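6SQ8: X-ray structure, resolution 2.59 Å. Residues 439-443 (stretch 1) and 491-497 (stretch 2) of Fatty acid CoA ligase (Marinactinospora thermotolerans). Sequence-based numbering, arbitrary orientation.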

# COMPACT_ATOMS: atom_id res chain seq x y z
N VAL A 439 8.88 5.18 27.96
CA VAL A 439 8.39 5.79 26.74
C VAL A 439 9.48 6.69 26.16
O VAL A 439 10.02 7.53 26.85
CB VAL A 439 7.09 6.57 27.04
CG1 VAL A 439 6.50 7.16 25.77
CG2 VAL A 439 6.07 5.70 27.77
N CYS A 440 9.79 6.49 24.88
CA CYS A 440 10.84 7.25 24.20
C CYS A 440 10.28 7.84 22.91
O CYS A 440 9.45 7.23 22.28
CB CYS A 440 12.03 6.36 23.86
SG CYS A 440 12.76 5.61 25.33
N ALA A 441 10.73 9.03 22.53
CA ALA A 441 10.22 9.69 21.36
C ALA A 441 11.37 10.22 20.53
O ALA A 441 12.19 10.99 21.01
CB ALA A 441 9.30 10.81 21.77
N ALA A 442 11.43 9.76 19.28
CA ALA A 442 12.23 10.36 18.25
C ALA A 442 11.37 11.38 17.51
O ALA A 442 10.28 11.04 17.06
CB ALA A 442 12.71 9.30 17.31
N VAL A 443 11.87 12.61 17.39
CA VAL A 443 11.10 13.71 16.91
C VAL A 443 11.85 14.37 15.76
O VAL A 443 13.02 14.61 15.85
CB VAL A 443 10.81 14.71 18.04
CG1 VAL A 443 10.32 16.05 17.51
CG2 VAL A 443 9.81 14.12 19.03
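Stretch 2 (491-497) KVRTWFT

Stretch 1 is one length of a longer beta strand, extended throughout. Stretch 2 enters as the later part of a helix that begins earlier in the chain, and leaves through a type I beta turn from Thr494 to Thr497. The two pieces run in opposite senses in register: Cys440 lies nearest Phe496, and Ala442 lies nearest Val492, with both CA to CA distances at 7.2 Å. No hydrogen bond links them. The contact is made by packing and buries 226 Å² in total.

Phe496 covers the most surface. Its CA-to-CB bond points toward the strand, with chi1 in the m rotamer, and its ring lies against Cys440. The CB of Cys440 sits over one face of the ring, 3.4 Å from the ring centroid and almost on the ring normal, which makes a CH-pi contact. The closest atoms of this pair are Cys440 CB and Phe496 CG at 3.5 Å. The sulfur is less centred: Cys440 SG is 4.2 Å from the centroid of the Phe496 ring and approaches obliquely. The far end of the ring reaches the strand backbone, with Phe496 CZ 3.7 Å from Ala441 O and 4.0 Å from Ala442 N.

Strand alternation sets the pattern. Cys440 and Ala442 point toward stretch 2, while Ala441 points away and meets Phe496 through its carbonyl oxygen. Ala442 has just one methyl to offer, yet it touches three side chains. Its CB is 4.1 Å from Val492 CG1, 4.0 Å from Trp495 CZ3 and 4.5 Å from Phe496 CE2. Trp495 presents its ring edge to this methyl.

Within stretch 2, Thr494 OG1 donates to Lys491 O at 2.7 Å. Thr497 OG1 donates to Thr494 O at 3.0 Å, bridging the ends of the turn that carries Phe496.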

# COMPACT_ATOMS: atom_id res chain seq x y z
N LYS A 491 13.86 -0.16 14.39
CA LYS A 491 15.10 0.62 14.31
C LYS A 491 15.09 1.69 15.42
O LYS A 491 16.05 1.81 16.17
CB LYS A 491 15.28 1.23 12.92
CG LYS A 491 16.66 1.83 12.65
CD LYS A 491 17.00 1.90 11.18
CE LYS A 491 18.40 2.41 10.92
N VAL A 492 13.99 2.44 15.53
CA VAL A 492 13.87 3.52 16.52
C VAL A 492 14.08 2.93 17.92
O VAL A 492 14.75 3.52 18.74
CB VAL A 492 12.53 4.27 16.39
CG1 VAL A 492 12.28 5.21 17.55
CG2 VAL A 492 12.45 5.04 15.09
N ARG A 493 13.52 1.74 18.15
CA ARG A 493 13.63 1.06 19.44
C ARG A 493 15.11 0.83 19.80
O ARG A 493 15.48 0.94 20.96
CB ARG A 493 12.85 -0.26 19.42
CG ARG A 493 11.83 -0.40 20.53
CD ARG A 493 10.89 -1.58 20.31
NE ARG A 493 9.58 -1.21 19.77
CZ ARG A 493 9.06 -1.68 18.64
NH1 ARG A 493 9.79 -2.46 17.85
NH2 ARG A 493 7.83 -1.35 18.27
N THR A 494 15.95 0.53 18.80
CA THR A 494 17.38 0.21 19.04
C THR A 494 18.16 1.47 19.48
O THR A 494 19.18 1.36 20.17
CB THR A 494 18.10 -0.39 17.82
OG1 THR A 494 18.38 0.64 16.88
CG2 THR A 494 17.33 -1.50 17.14
N TRP A 495 17.69 2.64 19.06
CA TRP A 495 18.32 3.91 19.40
C TRP A 495 18.28 4.18 20.91
O TRP A 495 19.05 5.00 21.38
CB TRP A 495 17.65 5.07 18.66
CG TRP A 495 17.80 5.06 17.18
CD1 TRP A 495 18.66 4.30 16.44
CD2 TRP A 495 17.09 5.89 16.24
NE1 TRP A 495 18.51 4.58 15.11
CE2 TRP A 495 17.58 5.57 14.95
CE3 TRP A 495 16.11 6.87 16.35
CZ2 TRP A 495 17.09 6.18 13.80
CZ3 TRP A 495 15.63 7.48 15.21
CH2 TRP A 495 16.11 7.13 13.95
N PHE A 496 17.35 3.53 21.63
CA PHE A 496 17.05 3.87 23.02
C PHE A 496 17.36 2.68 23.96
O PHE A 496 16.92 2.70 25.13
CB PHE A 496 15.58 4.29 23.17
CG PHE A 496 15.19 5.59 22.52
CD1 PHE A 496 15.47 6.81 23.11
CD2 PHE A 496 14.50 5.60 21.32
CE1 PHE A 496 15.11 8.01 22.49
CE2 PHE A 496 14.14 6.80 20.71
CZ PHE A 496 14.43 8.00 21.30
N THR A 497 18.11 1.67 23.50
CA THR A 497 18.40 0.48 24.39
C THR A 497 19.77 0.58 25.09
O THR A 497 20.77 0.69 24.41
CB THR A 497 18.26 -0.82 23.61
OG1 THR A 497 19.00 -0.62 22.39
CG2 THR A 497 16.82 -1.21 23.36